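PDB 6NSI: manganese-binding protein from Chlamydia trachomatis, which binds iron, manganese and nickel ions, preferring ferrous iron, and hands them to the membrane permease of an ABC transporter for import into the cell. Local coordinates for residues S51-F55 with A120-F125. Sequence-based numbering, arbitrary orientation.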
ATOM      1  N   SER A  51     -15.334 -19.861  -2.191  1.00 40.55           N
ATOM      2  CA  SER A  51     -14.059 -19.747  -1.496  1.00 43.93           C
ATOM      3  C   SER A  51     -14.145 -20.230  -0.051  1.00 42.54           C
ATOM      4  O   SER A  51     -15.212 -20.243   0.568  1.00 40.70           O
ATOM      5  CB  SER A  51     -13.570 -18.302  -1.531  1.00 41.00           C
ATOM      6  OG  SER A  51     -13.011 -18.025  -2.799  1.00 44.39           O
ATOM      7  N   GLN A  52     -12.991 -20.630   0.489  1.00 44.36           N
ATOM      8  CA  GLN A  52     -12.914 -21.092   1.873  1.00 43.67           C
ATOM      9  C   GLN A  52     -12.535 -19.980   2.840  1.00 42.23           C
ATOM     10  O   GLN A  52     -12.876 -20.057   4.029  1.00 36.60           O
ATOM     11  CB  GLN A  52     -11.895 -22.230   2.014  1.00 46.42           C
ATOM     12  CG  GLN A  52     -12.201 -23.481   1.196  1.00 49.77           C
ATOM     13  CD  GLN A  52     -13.574 -24.067   1.483  1.00 41.06           C
ATOM     14  OE1 GLN A  52     -13.986 -24.182   2.642  1.00 42.68           O
ATOM     15  NE2 GLN A  52     -14.288 -24.443   0.424  1.00 41.11           N
ATOM     16  N   LEU A  53     -11.816 -18.971   2.353  1.00 43.61           N
ATOM     17  CA  LEU A  53     -11.342 -17.850   3.149  1.00 40.90           C
ATOM     18  C   LEU A  53     -11.358 -16.623   2.249  1.00 34.58           C
ATOM     19  O   LEU A  53     -11.053 -16.732   1.057  1.00 38.58           O
ATOM     20  CB  LEU A  53      -9.922 -18.089   3.685  1.00 45.07           C
ATOM     21  CG  LEU A  53      -9.674 -19.105   4.806  1.00 41.60           C
ATOM     22  CD1 LEU A  53      -8.174 -19.299   5.019  1.00 36.74           C
ATOM     23  CD2 LEU A  53     -10.355 -18.654   6.087  1.00 38.22           C
ATOM     24  N   ILE A  54     -11.718 -15.470   2.816  1.00 33.95           N
ATOM     25  CA  ILE A  54     -11.723 -14.186   2.103  1.00 35.40           C
ATOM     26  C   ILE A  54     -10.799 -13.236   2.849  1.00 35.40           C
ATOM     27  O   ILE A  54     -11.124 -12.788   3.958  1.00 35.28           O
ATOM     28  CB  ILE A  54     -13.125 -13.585   1.995  1.00 36.56           C
ATOM     29  CG1 ILE A  54     -14.044 -14.513   1.200  1.00 36.59           C
ATOM     30  CG2 ILE A  54     -13.052 -12.195   1.364  1.00 31.70           C
ATOM     31  CD1 ILE A  54     -15.508 -14.096   1.238  1.00 41.12           C
ATOM     32  N   PHE A  55      -9.665 -12.906   2.235  1.00 34.61           N
ATOM     33  CA  PHE A  55      -8.653 -12.067   2.865  1.00 35.89           C
ATOM     34  C   PHE A  55      -8.878 -10.599   2.487  1.00 30.32           C
ATOM     35  O   PHE A  55      -8.827 -10.238   1.305  1.00 31.52           O
ATOM     36  CB  PHE A  55      -7.257 -12.542   2.459  1.00 36.92           C
ATOM     37  CG  PHE A  55      -6.804 -13.785   3.184  1.00 39.86           C
ATOM     38  CD1 PHE A  55      -6.812 -15.017   2.546  1.00 40.46           C
ATOM     39  CD2 PHE A  55      -6.365 -13.717   4.500  1.00 33.94           C
ATOM     40  CE1 PHE A  55      -6.391 -16.166   3.211  1.00 47.32           C
ATOM     41  CE2 PHE A  55      -5.940 -14.865   5.172  1.00 43.12           C
ATOM     42  CZ  PHE A  55      -5.957 -16.085   4.527  1.00 33.88           C
ATOM     43  N   ALA A 120      -3.760 -17.676   9.651  1.00 41.39           N
ATOM     44  CA  ALA A 120      -5.134 -17.892   9.216  1.00 42.61           C
ATOM     45  C   ALA A 120      -5.236 -19.075   8.261  1.00 43.09           C
ATOM     46  O   ALA A 120      -6.162 -19.889   8.368  1.00 47.48           O
ATOM     47  CB  ALA A 120      -5.669 -16.622   8.549  1.00 35.97           C
ATOM     48  N   LEU A 121      -4.308 -19.172   7.302  1.00 35.45           N
ATOM     49  CA  LEU A 121      -4.361 -20.270   6.345  1.00 36.05           C
ATOM     50  C   LEU A 121      -4.143 -21.602   7.044  1.00 55.40           C
ATOM     51  O   LEU A 121      -4.857 -22.579   6.786  1.00 49.84           O
ATOM     52  CB  LEU A 121      -3.305 -20.072   5.261  1.00 40.97           C
ATOM     53  CG  LEU A 121      -3.693 -19.149   4.115  1.00 39.07           C
ATOM     54  CD1 LEU A 121      -2.445 -18.807   3.317  1.00 41.42           C
ATOM     55  CD2 LEU A 121      -4.762 -19.772   3.236  1.00 39.14           C
ATOM     56  N   ILE A 122      -3.160 -21.644   7.944  1.00 47.99           N
ATOM     57  CA  ILE A 122      -2.844 -22.868   8.665  1.00 56.33           C
ATOM     58  C   ILE A 122      -4.015 -23.284   9.547  1.00 54.06           C
ATOM     59  O   ILE A 122      -4.304 -24.477   9.699  1.00 54.96           O
ATOM     60  CB  ILE A 122      -1.550 -22.669   9.475  1.00 49.72           C
ATOM     61  CG1 ILE A 122      -0.339 -22.667   8.532  1.00 49.74           C
ATOM     62  CG2 ILE A 122      -1.435 -23.728  10.565  1.00 55.11           C
ATOM     63  CD1 ILE A 122       0.971 -22.302   9.196  1.00 50.57           C
ATOM     64  N   GLN A 123      -4.714 -22.306  10.129  1.00 52.84           N
ATOM     65  CA  GLN A 123      -5.872 -22.620  10.960  1.00 54.70           C
ATOM     66  C   GLN A 123      -7.012 -23.221  10.136  1.00 58.11           C
ATOM     67  O   GLN A 123      -7.772 -24.054  10.648  1.00 63.92           O
ATOM     68  CB  GLN A 123      -6.323 -21.359  11.707  1.00 50.92           C
ATOM     69  CG  GLN A 123      -7.656 -21.474  12.454  1.00 58.04           C
ATOM     70  CD  GLN A 123      -7.488 -21.906  13.910  1.00 68.01           C
ATOM     71  OE1 GLN A 123      -6.426 -21.718  14.513  1.00 63.35           O
ATOM     72  NE2 GLN A 123      -8.541 -22.495  14.479  1.00 69.24           N
ATOM     73  N   GLN A 124      -7.139 -22.833   8.864  1.00 54.68           N
ATOM     74  CA  GLN A 124      -8.190 -23.395   8.020  1.00 50.14           C
ATOM     75  C   GLN A 124      -7.796 -24.745   7.435  1.00 52.26           C
ATOM     76  O   GLN A 124      -8.667 -25.593   7.202  1.00 48.43           O
ATOM     77  CB  GLN A 124      -8.534 -22.422   6.893  1.00 46.53           C
ATOM     78  CG  GLN A 124      -9.564 -22.950   5.891  1.00 41.66           C
ATOM     79  CD  GLN A 124     -10.982 -22.886   6.421  1.00 43.53           C
ATOM     80  OE1 GLN A 124     -11.274 -22.139   7.359  1.00 44.93           O
ATOM     81  NE2 GLN A 124     -11.875 -23.683   5.833  1.00 51.15           N
ATOM     82  N   PHE A 125      -6.502 -24.966   7.195  1.00 45.51           N
ATOM     83  CA  PHE A 125      -6.002 -26.180   6.544  1.00 52.49           C
ATOM     84  C   PHE A 125      -4.880 -26.792   7.375  1.00 54.88           C
ATOM     85  O   PHE A 125      -3.698 -26.673   7.022  1.00 59.31           O
ATOM     86  CB  PHE A 125      -5.504 -25.885   5.128  1.00 51.32           C
ATOM     87  CG  PHE A 125      -6.487 -25.127   4.277  1.00 50.51           C
ATOM     88  CD1 PHE A 125      -7.565 -25.778   3.689  1.00 46.51           C
ATOM     89  CD2 PHE A 125      -6.326 -23.770   4.054  1.00 44.35           C
ATOM     90  CE1 PHE A 125      -8.456 -25.097   2.901  1.00 42.26           C
ATOM     91  CE2 PHE A 125      -7.212 -23.075   3.261  1.00 38.25           C
ATOM     92  CZ  PHE A 125      -8.286 -23.735   2.680  1.00 45.36           C
TER
HETATM   93  O   HOH W   1     -11.377 -25.619   4.192  1.00 41.03           O
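Torsions bring Leu-53 and Gln-124 together: Leu-53 holds CG beside its backbone N (chi1 -72°), while Gln-124 swings CG away from its own N (chi1 176°) and then bends at chi2 (78°), which brings its amide over toward Gln-52; the side chains of Leu-53 and Gln-124 lie alongside each other, running opposite ways. Leu-53 CD1 comes within 3.7 Å of Gln-124 CB and also meets Leu-121 CD2 at 3.9 Å; its other methyl, CD2, lies 3.8 Å from Gln-124 OE1. Two residues on, Phe-55 meets the helix, with CE2 3.8 Å from Ala-120 CB, which sits at the ring edge, and CZ 3.8 Å from Leu-121 CG. Strand 54-56 is an inner strand of the four-stranded parallel sheet in one lobe of this solute-binding protein, packed on the C-terminal end of helix 107-124. From the sheet's neighbouring strand, Val-4 touches both Phe-55 and Phe-125. Gln-52, partly exposed, sets CB 4.0 Å from Phe-125 CZ. The amides of Gln-52 and Gln-124 share a water that accepts from Gln-124 NE2 at 2.6 Å and gives only a weak bond to Gln-52 OE1.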